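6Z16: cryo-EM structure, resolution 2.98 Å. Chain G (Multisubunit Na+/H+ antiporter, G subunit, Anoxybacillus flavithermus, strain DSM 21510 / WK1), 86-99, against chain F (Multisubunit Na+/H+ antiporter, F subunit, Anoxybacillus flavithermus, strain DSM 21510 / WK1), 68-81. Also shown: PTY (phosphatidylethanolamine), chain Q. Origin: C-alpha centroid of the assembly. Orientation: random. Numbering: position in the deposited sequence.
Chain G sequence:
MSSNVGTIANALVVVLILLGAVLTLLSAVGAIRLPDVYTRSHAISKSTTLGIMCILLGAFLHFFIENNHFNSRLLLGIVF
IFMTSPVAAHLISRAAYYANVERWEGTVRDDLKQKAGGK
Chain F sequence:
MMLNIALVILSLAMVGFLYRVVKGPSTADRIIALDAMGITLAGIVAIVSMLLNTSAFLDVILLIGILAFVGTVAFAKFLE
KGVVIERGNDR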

# COMPACT_ATOMS: atom_id res chain seq x y z
N PRO G 86 -31.73 -10.03 -6.69
CA PRO G 86 -32.12 -11.35 -7.22
C PRO G 86 -32.10 -12.46 -6.19
O PRO G 86 -32.88 -13.41 -6.33
CB PRO G 86 -31.10 -11.60 -8.34
CG PRO G 86 -30.63 -10.30 -8.71
CD PRO G 86 -30.56 -9.54 -7.45
N VAL G 87 -31.26 -12.39 -5.16
CA VAL G 87 -31.33 -13.42 -4.13
C VAL G 87 -32.57 -13.21 -3.26
O VAL G 87 -33.14 -14.17 -2.74
CB VAL G 87 -30.02 -13.45 -3.31
CG1 VAL G 87 -29.80 -12.17 -2.53
CG2 VAL G 87 -29.98 -14.65 -2.37
N ALA G 88 -33.06 -11.97 -3.17
CA ALA G 88 -34.34 -11.71 -2.53
C ALA G 88 -35.47 -12.36 -3.32
O ALA G 88 -36.34 -13.03 -2.74
CB ALA G 88 -34.57 -10.21 -2.40
N ALA G 89 -35.46 -12.19 -4.65
CA ALA G 89 -36.47 -12.83 -5.49
C ALA G 89 -36.38 -14.35 -5.42
O ALA G 89 -37.41 -15.04 -5.42
CB ALA G 89 -36.33 -12.36 -6.93
N HIS G 90 -35.16 -14.89 -5.34
CA HIS G 90 -34.96 -16.32 -5.15
C HIS G 90 -35.57 -16.82 -3.86
O HIS G 90 -36.21 -17.88 -3.83
CB HIS G 90 -33.46 -16.64 -5.17
CG HIS G 90 -33.14 -18.06 -4.83
ND1 HIS G 90 -32.91 -18.49 -3.54
CD2 HIS G 90 -33.04 -19.16 -5.61
CE1 HIS G 90 -32.67 -19.79 -3.54
NE2 HIS G 90 -32.74 -20.22 -4.78
N LEU G 91 -35.39 -16.08 -2.77
CA LEU G 91 -35.91 -16.52 -1.48
C LEU G 91 -37.43 -16.46 -1.43
O LEU G 91 -38.07 -17.38 -0.91
CB LEU G 91 -35.29 -15.69 -0.36
CG LEU G 91 -33.84 -16.06 -0.11
CD1 LEU G 91 -33.19 -15.06 0.79
CD2 LEU G 91 -33.76 -17.45 0.51
N ILE G 92 -38.03 -15.40 -2.00
CA ILE G 92 -39.49 -15.33 -2.00
C ILE G 92 -40.08 -16.39 -2.93
O ILE G 92 -41.13 -16.96 -2.64
CB ILE G 92 -40.00 -13.93 -2.40
CG1 ILE G 92 -39.31 -12.83 -1.61
CG2 ILE G 92 -41.47 -13.82 -2.07
CD1 ILE G 92 -39.45 -12.92 -0.13
N SER G 93 -39.39 -16.72 -4.03
CA SER G 93 -39.90 -17.73 -4.93
C SER G 93 -39.79 -19.13 -4.34
O SER G 93 -40.69 -19.96 -4.53
CB SER G 93 -39.18 -17.65 -6.27
OG SER G 93 -39.46 -16.42 -6.91
N ARG G 94 -38.71 -19.41 -3.59
CA ARG G 94 -38.64 -20.70 -2.91
C ARG G 94 -39.66 -20.79 -1.78
O ARG G 94 -40.25 -21.85 -1.55
CB ARG G 94 -37.23 -20.96 -2.37
CG ARG G 94 -37.08 -22.40 -1.89
CD ARG G 94 -35.71 -22.78 -1.34
NE ARG G 94 -35.43 -22.16 -0.05
CZ ARG G 94 -34.40 -21.36 0.18
NH1 ARG G 94 -33.53 -21.10 -0.79
NH2 ARG G 94 -34.21 -20.83 1.38
N ALA G 95 -39.90 -19.66 -1.10
CA ALA G 95 -40.90 -19.64 -0.04
C ALA G 95 -42.31 -19.82 -0.59
O ALA G 95 -43.16 -20.43 0.07
CB ALA G 95 -40.81 -18.34 0.75
N ALA G 96 -42.56 -19.32 -1.80
CA ALA G 96 -43.85 -19.53 -2.43
C ALA G 96 -44.00 -20.95 -2.95
O ALA G 96 -45.09 -21.52 -2.89
CB ALA G 96 -44.06 -18.52 -3.56
N TYR G 97 -42.92 -21.53 -3.47
CA TYR G 97 -43.00 -22.89 -4.01
C TYR G 97 -43.19 -23.91 -2.90
O TYR G 97 -43.92 -24.89 -3.08
CB TYR G 97 -41.76 -23.22 -4.83
CG TYR G 97 -41.84 -24.58 -5.49
CD1 TYR G 97 -42.60 -24.76 -6.63
CD2 TYR G 97 -41.17 -25.67 -4.97
CE1 TYR G 97 -42.68 -26.00 -7.24
CE2 TYR G 97 -41.24 -26.91 -5.57
CZ TYR G 97 -42.00 -27.07 -6.71
OH TYR G 97 -42.09 -28.29 -7.32
N TYR G 98 -42.53 -23.72 -1.76
CA TYR G 98 -42.68 -24.66 -0.66
C TYR G 98 -44.02 -24.54 0.06
O TYR G 98 -44.36 -25.45 0.82
CB TYR G 98 -41.54 -24.48 0.34
CG TYR G 98 -40.26 -25.18 -0.05
CD1 TYR G 98 -40.26 -26.23 -0.95
CD2 TYR G 98 -39.04 -24.79 0.50
CE1 TYR G 98 -39.10 -26.88 -1.30
CE2 TYR G 98 -37.87 -25.43 0.16
CZ TYR G 98 -37.90 -26.47 -0.74
OH TYR G 98 -36.73 -27.11 -1.08
N ALA G 99 -44.78 -23.48 -0.18
CA ALA G 99 -46.10 -23.31 0.41
C ALA G 99 -47.20 -24.01 -0.40
O ALA G 99 -48.38 -23.73 -0.17
CB ALA G 99 -46.43 -21.83 0.55
C1 PTY Q . -40.50 -15.38 15.70
C2 PTY Q . -40.42 -18.37 19.85
C3 PTY Q . -41.51 -17.46 19.24
O4 PTY Q . -40.47 -13.94 15.82
C5 PTY Q . -42.11 -17.30 15.61
C6 PTY Q . -41.95 -15.80 15.67
O7 PTY Q . -42.58 -15.21 14.49
C8 PTY Q . -43.36 -14.14 14.67
O10 PTY Q . -43.61 -13.67 15.75
C11 PTY Q . -43.90 -13.62 13.37
C12 PTY Q . -42.86 -12.99 12.45
C13 PTY Q . -42.25 -11.72 13.01
C14 PTY Q . -41.82 -10.73 11.93
C15 PTY Q . -40.70 -11.22 11.03
C16 PTY Q . -40.88 -10.83 9.58
C17 PTY Q . -40.94 -9.34 9.30
C18 PTY Q . -39.62 -8.62 9.46
C19 PTY Q . -39.45 -7.44 8.52
C20 PTY Q . -40.56 -6.41 8.62
C21 PTY Q . -40.38 -5.23 7.69
C22 PTY Q . -40.43 -5.60 6.22
C30 PTY Q . -39.35 -13.38 16.30
C31 PTY Q . -39.50 -11.90 16.45
O30 PTY Q . -38.37 -14.01 16.58
C32 PTY Q . -38.25 -11.10 16.13
C33 PTY Q . -38.04 -10.91 14.65
C34 PTY Q . -36.89 -9.99 14.29
C35 PTY Q . -36.82 -9.68 12.81
C36 PTY Q . -35.94 -8.49 12.47
C37 PTY Q . -36.24 -7.93 11.09
C38 PTY Q . -35.35 -6.78 10.67
C39 PTY Q . -35.34 -5.61 11.62
C40 PTY Q . -34.77 -4.34 10.99
C41 PTY Q . -33.35 -4.48 10.48
C42 PTY Q . -32.34 -4.70 11.59
C43 PTY Q . -32.24 -3.53 12.54
C44 PTY Q . -31.51 -3.86 13.81
P1 PTY Q . -43.01 -18.95 17.57
O11 PTY Q . -42.67 -18.30 18.99
O12 PTY Q . -41.79 -19.74 17.15
O13 PTY Q . -44.27 -19.72 17.63
O14 PTY Q . -43.13 -17.69 16.55
N1 PTY Q . -39.87 -19.24 18.81
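Chain F (68-81) AFVGTVAFAKFLEK

The chain F stretch is a helix that begins earlier in the chain and runs alongside the helix of chain G in nearly the same direction. The two axes cross at 15° and approach to 9.0 Å, and the stretches together bury 512 Å². Regular i to i+4 hydrogen bonds hold the chain F backbone as far as Leu F79; Glu F80, with phi/psi of -95/101°, and Lys F81, at 63/44°, leave the right-handed helical conformation.

Close packing centres on Ala F76, of which chain G covers 54 Å² and which points toward chain G. Its CA lies 5.6 Å from CA of Ile G92. The methyl is contacted by two larger residues: CB of Ala F76 is 3.7 Å from CD1 of Ile G92 and 4.0 Å from CB of Leu G91. One turn further along, Ala G95, with 58 Å² covered, points toward chain F and packs its CB 4.0 Å from the carbonyl O of Ala F76 and 4.2 Å from CB of Leu F79.

Glu F80 has the largest covered area, 60 Å². Its CA-to-CB bond points sideways, but the end of the side chain comes nearer, bringing OE1 to 3.2 Å from CD2 of Tyr G98, at the edge of the ring and near its plane. Glu F80 is poorly ordered, so the position of OE1 should be read with caution.

Toward the N-terminal ends the contact continues through apolar side chains. CG1 of Val F73 meets CD1 of Leu G91 at 3.7 Å, and CE1 of Phe F69 meets CG1 of Val G87 at the same distance. To one side of these pairs, OG1 of Thr F72 lies 4.0 Å from CB of Ala G88. No hydrogen bond joins the two stretches.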

# COMPACT_ATOMS: atom_id res chain seq x y z
N ALA F 68 -34.35 -3.09 3.01
CA ALA F 68 -35.21 -3.91 2.17
C ALA F 68 -34.71 -5.34 2.10
O ALA F 68 -35.51 -6.28 2.20
CB ALA F 68 -35.30 -3.30 0.77
N PHE F 69 -33.39 -5.53 1.99
CA PHE F 69 -32.85 -6.90 1.96
C PHE F 69 -33.08 -7.63 3.28
O PHE F 69 -33.49 -8.80 3.28
CB PHE F 69 -31.37 -6.89 1.61
CG PHE F 69 -30.74 -8.25 1.63
CD1 PHE F 69 -31.06 -9.18 0.66
CD2 PHE F 69 -29.84 -8.60 2.62
CE1 PHE F 69 -30.48 -10.43 0.68
CE2 PHE F 69 -29.26 -9.85 2.64
CZ PHE F 69 -29.58 -10.76 1.67
N VAL F 70 -32.86 -6.95 4.42
CA VAL F 70 -33.01 -7.61 5.71
C VAL F 70 -34.47 -7.95 5.99
O VAL F 70 -34.79 -9.06 6.45
CB VAL F 70 -32.38 -6.75 6.83
CG1 VAL F 70 -32.65 -7.35 8.19
CG2 VAL F 70 -30.89 -6.65 6.64
N GLY F 71 -35.39 -7.04 5.66
CA GLY F 71 -36.81 -7.32 5.85
C GLY F 71 -37.32 -8.45 4.97
O GLY F 71 -38.10 -9.29 5.42
N THR F 72 -36.86 -8.50 3.71
CA THR F 72 -37.34 -9.56 2.82
C THR F 72 -36.78 -10.92 3.21
O THR F 72 -37.50 -11.92 3.13
CB THR F 72 -37.01 -9.23 1.37
OG1 THR F 72 -35.62 -8.90 1.25
CG2 THR F 72 -37.88 -8.10 0.88
N VAL F 73 -35.51 -10.99 3.65
CA VAL F 73 -35.01 -12.30 4.07
C VAL F 73 -35.65 -12.72 5.39
O VAL F 73 -35.87 -13.92 5.61
CB VAL F 73 -33.47 -12.33 4.14
CG1 VAL F 73 -32.88 -11.99 2.81
CG2 VAL F 73 -32.91 -11.43 5.21
N ALA F 74 -36.04 -11.75 6.23
CA ALA F 74 -36.74 -12.08 7.47
C ALA F 74 -38.11 -12.68 7.20
O ALA F 74 -38.46 -13.73 7.74
CB ALA F 74 -36.86 -10.84 8.35
N PHE F 75 -38.90 -12.05 6.31
CA PHE F 75 -40.23 -12.60 6.10
C PHE F 75 -40.20 -13.86 5.23
O PHE F 75 -41.06 -14.73 5.39
CB PHE F 75 -41.17 -11.55 5.49
CG PHE F 75 -42.62 -11.85 5.75
CD1 PHE F 75 -43.22 -11.43 6.92
CD2 PHE F 75 -43.35 -12.62 4.87
CE1 PHE F 75 -44.54 -11.73 7.18
CE2 PHE F 75 -44.68 -12.92 5.12
CZ PHE F 75 -45.27 -12.48 6.28
N ALA F 76 -39.21 -13.98 4.34
CA ALA F 76 -39.04 -15.23 3.60
C ALA F 76 -38.63 -16.37 4.52
O ALA F 76 -38.98 -17.53 4.25
CB ALA F 76 -38.00 -15.06 2.51
N LYS F 77 -37.88 -16.07 5.58
CA LYS F 77 -37.64 -17.09 6.59
C LYS F 77 -38.90 -17.38 7.39
O LYS F 77 -39.10 -18.52 7.83
CB LYS F 77 -36.49 -16.64 7.50
CG LYS F 77 -36.07 -17.65 8.55
CD LYS F 77 -35.50 -18.91 7.91
CE LYS F 77 -35.16 -19.94 8.97
NZ LYS F 77 -34.06 -19.50 9.86
N PHE F 78 -39.78 -16.38 7.55
CA PHE F 78 -41.02 -16.61 8.30
C PHE F 78 -41.98 -17.53 7.57
O PHE F 78 -42.63 -18.37 8.21
CB PHE F 78 -41.72 -15.29 8.62
CG PHE F 78 -43.05 -15.50 9.27
CD1 PHE F 78 -43.13 -16.10 10.52
CD2 PHE F 78 -44.22 -15.11 8.65
CE1 PHE F 78 -44.35 -16.33 11.12
CE2 PHE F 78 -45.44 -15.31 9.25
CZ PHE F 78 -45.51 -15.93 10.49
N LEU F 79 -42.12 -17.38 6.25
CA LEU F 79 -43.05 -18.24 5.52
C LEU F 79 -42.58 -19.69 5.47
O LEU F 79 -43.40 -20.60 5.31
CB LEU F 79 -43.24 -17.75 4.09
CG LEU F 79 -43.94 -16.42 3.88
CD1 LEU F 79 -43.97 -16.16 2.40
CD2 LEU F 79 -45.33 -16.46 4.45
N GLU F 80 -41.29 -19.92 5.62
CA GLU F 80 -40.72 -21.26 5.55
C GLU F 80 -40.58 -21.80 6.96
O GLU F 80 -39.66 -21.43 7.70
CB GLU F 80 -39.38 -21.23 4.82
CG GLU F 80 -38.69 -22.58 4.70
CD GLU F 80 -39.45 -23.56 3.83
OE1 GLU F 80 -40.20 -23.11 2.95
OE2 GLU F 80 -39.28 -24.78 4.03
N LYS F 81 -41.53 -22.67 7.34
CA LYS F 81 -41.43 -23.57 8.49
C LYS F 81 -41.33 -22.82 9.82
O LYS F 81 -40.52 -23.18 10.69
CB LYS F 81 -40.28 -24.56 8.32
CG LYS F 81 -40.52 -25.56 7.20
CD LYS F 81 -39.38 -26.56 7.03
CE LYS F 81 -39.68 -27.54 5.90
NZ LYS F 81 -38.59 -28.51 5.65